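Local coordinates for protein cytosolic phospholipase A2 delta (Homo sapiens, PDB 5IZ5) that hydrolyses glycerophospholipids at the sn-2 position in a calcium-dependent manner, releasing a fatty acid, with a preference for linoleic acid, at residues 358-368 with 461-469. The protein carries 3 engineered substitutions. Residues are numbered along the deposited sequence; the frame is centred on the assembly and turned at random.
Sequences VTYFSGISGST and NPLPLYLSL
Y360 to G363 pair in parallel with L463 to Y466, and five backbone bonds pass alternately from one strand to the other, from L463 N to T359 O (2.9 Å) at one end to the longer L467 N to G363 O (3.3 Å) at the other. On the face that carries Y360, L463 and L465, the Y360 side chain shows how an aromatic spans two neighbours. Its CB leaves the strand with CG anti to the carbonyl carbon (chi1 -68°), which lays the ring alongside L463, the two side chains pointing the same way. CD1 then meets L465 CD1 at 3.9 Å, CE1 meets L463 CD2 at the ring edge (3.7 Å), T359 CG2 sits over the ring centre, and OH ends in a hydrogen bond to E294. On the opposite face, where Y466 points, T368 CB and CG2 both rest against Y466 CD1, CG2 at the ring edge, while W531 stacks on that ring. T368 OG1 turns instead to S365 O at 2.6 Å, a carbonyl also bonded by T368 N. A valine in place of T368 would probably leave S365 O with one donor fewer and the turn from I364 to S367 less firmly tied to the helix. That turn, of type II', carries S365, the nucleophile, whose OG bonds to D651, the probable proton acceptor. Strand, tight turn through G-I-S-G-S and helix form the nucleophile elbow of the patatin-like cytosolic phospholipase A2 fold, with its Ser-Asp dyad.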
ATOM      1  N   VAL B 358      16.940 -11.213 -17.625  1.00 43.45           N
ATOM      2  CA  VAL B 358      16.062 -10.275 -16.917  1.00 42.28           C
ATOM      3  C   VAL B 358      16.271 -10.345 -15.408  1.00 40.50           C
ATOM      4  O   VAL B 358      16.210 -11.421 -14.818  1.00 40.40           O
ATOM      5  CB  VAL B 358      14.579 -10.563 -17.230  1.00 43.42           C
ATOM      6  CG1 VAL B 358      13.665  -9.595 -16.485  1.00 43.58           C
ATOM      7  CG2 VAL B 358      14.331 -10.482 -18.729  1.00 44.01           C
ATOM      8  N   THR B 359      16.498  -9.192 -14.787  1.00 39.82           N
ATOM      9  CA  THR B 359      16.679  -9.110 -13.336  1.00 42.07           C
ATOM     10  C   THR B 359      15.356  -8.858 -12.602  1.00 42.27           C
ATOM     11  O   THR B 359      15.055  -9.532 -11.614  1.00 42.13           O
ATOM     12  CB  THR B 359      17.706  -8.021 -12.963  1.00 43.34           C
ATOM     13  OG1 THR B 359      18.996  -8.408 -13.448  1.00 43.55           O
ATOM     14  CG2 THR B 359      17.792  -7.826 -11.448  1.00 44.55           C
ATOM     15  N   TYR B 360      14.569  -7.901 -13.098  1.00 41.40           N
ATOM     16  CA  TYR B 360      13.329  -7.486 -12.438  1.00 39.19           C
ATOM     17  C   TYR B 360      12.095  -7.722 -13.302  1.00 40.38           C
ATOM     18  O   TYR B 360      12.144  -7.604 -14.526  1.00 42.31           O
ATOM     19  CB  TYR B 360      13.405  -6.010 -12.089  1.00 39.11           C
ATOM     20  CG  TYR B 360      14.418  -5.665 -11.021  1.00 37.43           C
ATOM     21  CD1 TYR B 360      14.273  -6.135  -9.723  1.00 37.22           C
ATOM     22  CD2 TYR B 360      15.503  -4.843 -11.305  1.00 37.10           C
ATOM     23  CE1 TYR B 360      15.189  -5.810  -8.737  1.00 37.80           C
ATOM     24  CE2 TYR B 360      16.423  -4.508 -10.326  1.00 36.83           C
ATOM     25  CZ  TYR B 360      16.265  -4.995  -9.045  1.00 37.12           C
ATOM     26  OH  TYR B 360      17.162  -4.657  -8.057  1.00 37.36           O
ATOM     27  N   PHE B 361      10.979  -8.033 -12.650  1.00 39.35           N
ATOM     28  CA  PHE B 361       9.727  -8.346 -13.339  1.00 38.48           C
ATOM     29  C   PHE B 361       8.587  -7.695 -12.547  1.00 39.08           C
ATOM     30  O   PHE B 361       8.184  -8.203 -11.502  1.00 37.24           O
ATOM     31  CB  PHE B 361       9.599  -9.874 -13.450  1.00 37.63           C
ATOM     32  CG  PHE B 361       8.373 -10.372 -14.184  1.00 37.38           C
ATOM     33  CD1 PHE B 361       7.477  -9.515 -14.820  1.00 37.63           C
ATOM     34  CD2 PHE B 361       8.130 -11.738 -14.247  1.00 36.29           C
ATOM     35  CE1 PHE B 361       6.362 -10.019 -15.473  1.00 36.16           C
ATOM     36  CE2 PHE B 361       7.024 -12.244 -14.905  1.00 36.74           C
ATOM     37  CZ  PHE B 361       6.137 -11.382 -15.520  1.00 36.31           C
ATOM     38  N   SER B 362       8.105  -6.549 -13.034  1.00 38.39           N
ATOM     39  CA  SER B 362       7.036  -5.797 -12.369  1.00 39.25           C
ATOM     40  C   SER B 362       5.707  -5.916 -13.110  1.00 39.34           C
ATOM     41  O   SER B 362       5.663  -6.053 -14.344  1.00 37.89           O
ATOM     42  CB  SER B 362       7.404  -4.319 -12.210  1.00 40.80           C
ATOM     43  OG  SER B 362       7.320  -3.629 -13.443  1.00 41.61           O
ATOM     44  N   GLY B 363       4.623  -5.860 -12.340  1.00 37.65           N
ATOM     45  CA  GLY B 363       3.280  -5.957 -12.895  1.00 37.84           C
ATOM     46  C   GLY B 363       2.210  -5.387 -11.981  1.00 39.04           C
ATOM     47  O   GLY B 363       2.431  -5.186 -10.771  1.00 36.94           O
ATOM     48  N   ILE B 364       1.054  -5.119 -12.587  1.00 37.83           N
ATOM     49  CA  ILE B 364      -0.145  -4.656 -11.885  1.00 38.12           C
ATOM     50  C   ILE B 364      -1.362  -5.389 -12.427  1.00 37.73           C
ATOM     51  O   ILE B 364      -1.316  -5.957 -13.529  1.00 38.70           O
ATOM     52  CB  ILE B 364      -0.380  -3.145 -12.075  1.00 38.09           C
ATOM     53  CG1 ILE B 364      -0.329  -2.773 -13.568  1.00 39.13           C
ATOM     54  CG2 ILE B 364       0.653  -2.346 -11.295  1.00 38.38           C
ATOM     55  CD1 ILE B 364      -0.907  -1.412 -13.879  1.00 39.16           C
ATOM     56  N   SER B 365      -2.437  -5.382 -11.641  1.00 38.53           N
ATOM     57  CA  SER B 365      -3.742  -5.896 -12.063  1.00 38.77           C
ATOM     58  C   SER B 365      -3.658  -7.322 -12.663  1.00 38.80           C
ATOM     59  O   SER B 365      -3.023  -8.175 -12.048  1.00 39.92           O
ATOM     60  CB  SER B 365      -4.429  -4.901 -12.992  1.00 40.28           C
ATOM     61  OG  SER B 365      -5.844  -4.962 -12.776  1.00 40.13           O
ATOM     62  N   GLY B 366      -4.274  -7.590 -13.826  1.00 37.03           N
ATOM     63  CA  GLY B 366      -4.275  -8.930 -14.442  1.00 36.90           C
ATOM     64  C   GLY B 366      -2.917  -9.562 -14.704  1.00 36.41           C
ATOM     65  O   GLY B 366      -2.800 -10.793 -14.743  1.00 37.38           O
ATOM     66  N   SER B 367      -1.893  -8.735 -14.899  1.00 36.80           N
ATOM     67  CA  SER B 367      -0.525  -9.238 -15.066  1.00 39.05           C
ATOM     68  C   SER B 367      -0.021  -9.991 -13.836  1.00 38.78           C
ATOM     69  O   SER B 367       0.769 -10.933 -13.976  1.00 38.25           O
ATOM     70  CB  SER B 367       0.442  -8.098 -15.376  1.00 38.82           C
ATOM     71  OG  SER B 367       0.260  -7.654 -16.702  1.00 43.28           O
ATOM     72  N   THR B 368      -0.490  -9.590 -12.646  1.00 37.13           N
ATOM     73  CA  THR B 368      -0.085 -10.245 -11.395  1.00 37.15           C
ATOM     74  C   THR B 368      -0.587 -11.679 -11.310  1.00 36.91           C
ATOM     75  O   THR B 368      -0.023 -12.481 -10.562  1.00 37.92           O
ATOM     76  CB  THR B 368      -0.568  -9.495 -10.122  1.00 36.22           C
ATOM     77  OG1 THR B 368      -1.998  -9.523 -10.039  1.00 37.01           O
ATOM     78  CG2 THR B 368      -0.073  -8.053 -10.103  1.00 35.12           C
ATOM     79  N   ASN B 461      15.233 -17.097 -11.199  1.00 40.02           N
ATOM     80  CA  ASN B 461      14.147 -16.338 -11.816  1.00 40.12           C
ATOM     81  C   ASN B 461      14.364 -14.860 -11.525  1.00 38.64           C
ATOM     82  O   ASN B 461      15.133 -14.520 -10.621  1.00 40.10           O
ATOM     83  CB  ASN B 461      12.778 -16.773 -11.268  1.00 40.21           C
ATOM     84  CG  ASN B 461      12.424 -18.211 -11.611  1.00 40.73           C
ATOM     85  OD1 ASN B 461      12.100 -18.531 -12.754  1.00 40.75           O
ATOM     86  ND2 ASN B 461      12.438 -19.081 -10.606  1.00 42.80           N
ATOM     87  N   PRO B 462      13.709 -13.967 -12.296  1.00 38.11           N
ATOM     88  CA  PRO B 462      13.764 -12.539 -11.940  1.00 37.90           C
ATOM     89  C   PRO B 462      13.013 -12.244 -10.634  1.00 36.71           C
ATOM     90  O   PRO B 462      12.150 -13.026 -10.235  1.00 35.64           O
ATOM     91  CB  PRO B 462      13.066 -11.842 -13.119  1.00 38.52           C
ATOM     92  CG  PRO B 462      12.906 -12.878 -14.182  1.00 38.67           C
ATOM     93  CD  PRO B 462      12.880 -14.204 -13.488  1.00 37.88           C
ATOM     94  N   LEU B 463      13.344 -11.138  -9.980  1.00 37.29           N
ATOM     95  CA  LEU B 463      12.607 -10.698  -8.791  1.00 39.86           C
ATOM     96  C   LEU B 463      11.248 -10.118  -9.223  1.00 39.87           C
ATOM     97  O   LEU B 463      11.214  -9.157  -9.995  1.00 39.42           O
ATOM     98  CB  LEU B 463      13.388  -9.634  -8.018  1.00 39.99           C
ATOM     99  CG  LEU B 463      12.677  -9.079  -6.773  1.00 44.01           C
ATOM    100  CD1 LEU B 463      12.708 -10.085  -5.640  1.00 46.18           C
ATOM    101  CD2 LEU B 463      13.301  -7.781  -6.312  1.00 45.69           C
ATOM    102  N   PRO B 464      10.137 -10.692  -8.729  1.00 37.77           N
ATOM    103  CA  PRO B 464       8.813 -10.191  -9.077  1.00 37.69           C
ATOM    104  C   PRO B 464       8.372  -9.035  -8.180  1.00 37.67           C
ATOM    105  O   PRO B 464       8.521  -9.101  -6.957  1.00 38.97           O
ATOM    106  CB  PRO B 464       7.922 -11.407  -8.864  1.00 37.75           C
ATOM    107  CG  PRO B 464       8.574 -12.144  -7.754  1.00 37.10           C
ATOM    108  CD  PRO B 464      10.052 -11.861  -7.840  1.00 38.22           C
ATOM    109  N   LEU B 465       7.836  -7.986  -8.795  1.00 37.69           N
ATOM    110  CA  LEU B 465       7.395  -6.790  -8.083  1.00 36.19           C
ATOM    111  C   LEU B 465       5.934  -6.491  -8.431  1.00 37.90           C
ATOM    112  O   LEU B 465       5.599  -6.230  -9.591  1.00 37.83           O
ATOM    113  CB  LEU B 465       8.291  -5.609  -8.450  1.00 36.88           C
ATOM    114  CG  LEU B 465       9.759  -5.775  -8.013  1.00 36.79           C
ATOM    115  CD1 LEU B 465      10.698  -4.904  -8.832  1.00 36.69           C
ATOM    116  CD2 LEU B 465       9.921  -5.486  -6.527  1.00 36.01           C
ATOM    117  N   TYR B 466       5.066  -6.548  -7.427  1.00 36.77           N
ATOM    118  CA  TYR B 466       3.641  -6.332  -7.616  1.00 35.73           C
ATOM    119  C   TYR B 466       3.281  -4.988  -6.982  1.00 37.43           C
ATOM    120  O   TYR B 466       3.719  -4.695  -5.858  1.00 37.73           O
ATOM    121  CB  TYR B 466       2.827  -7.439  -6.944  1.00 35.74           C
ATOM    122  CG  TYR B 466       3.263  -8.881  -7.204  1.00 35.44           C
ATOM    123  CD1 TYR B 466       2.541  -9.705  -8.063  1.00 35.21           C
ATOM    124  CD2 TYR B 466       4.359  -9.434  -6.543  1.00 36.13           C
ATOM    125  CE1 TYR B 466       2.904 -11.027  -8.283  1.00 36.78           C
ATOM    126  CE2 TYR B 466       4.737 -10.759  -6.761  1.00 36.84           C
ATOM    127  CZ  TYR B 466       4.004 -11.553  -7.628  1.00 36.50           C
ATOM    128  OH  TYR B 466       4.352 -12.873  -7.849  1.00 35.55           O
ATOM    129  N   LEU B 467       2.485  -4.175  -7.681  1.00 37.95           N
ATOM    130  CA  LEU B 467       2.177  -2.814  -7.194  1.00 40.28           C
ATOM    131  C   LEU B 467       0.706  -2.582  -6.856  1.00 38.11           C
ATOM    132  O   LEU B 467      -0.199  -3.156  -7.477  1.00 35.91           O
ATOM    133  CB  LEU B 467       2.613  -1.748  -8.205  1.00 43.45           C
ATOM    134  CG  LEU B 467       3.869  -0.882  -8.033  1.00 46.20           C
ATOM    135  CD1 LEU B 467       4.783  -1.277  -6.889  1.00 49.22           C
ATOM    136  CD2 LEU B 467       4.639  -0.852  -9.342  1.00 47.86           C
ATOM    137  N   SER B 468       0.498  -1.731  -5.853  1.00 38.06           N
ATOM    138  CA  SER B 468      -0.810  -1.200  -5.517  1.00 39.04           C
ATOM    139  C   SER B 468      -0.683   0.232  -5.013  1.00 38.92           C
ATOM    140  O   SER B 468       0.397   0.675  -4.661  1.00 40.37           O
ATOM    141  CB  SER B 468      -1.435  -2.052  -4.424  1.00 40.17           C
ATOM    142  OG  SER B 468      -0.736  -1.847  -3.213  1.00 41.73           O
ATOM    143  N   LEU B 469      -1.802   0.943  -4.957  1.00 39.93           N
ATOM    144  CA  LEU B 469      -1.852   2.315  -4.440  1.00 40.47           C
ATOM    145  C   LEU B 469      -2.583   2.353  -3.115  1.00 38.90           C
ATOM    146  O   LEU B 469      -3.655   1.765  -3.002  1.00 38.53           O
ATOM    147  CB  LEU B 469      -2.600   3.225  -5.428  1.00 42.71           C
ATOM    148  CG  LEU B 469      -1.872   3.611  -6.733  1.00 44.47           C
ATOM    149  CD1 LEU B 469      -2.791   4.347  -7.700  1.00 46.12           C
ATOM    150  CD2 LEU B 469      -0.637   4.450  -6.434  1.00 43.97           C
TER
HETATM  151  O   HOH W   1      -2.470  -3.067  -9.173  1.00 35.89           O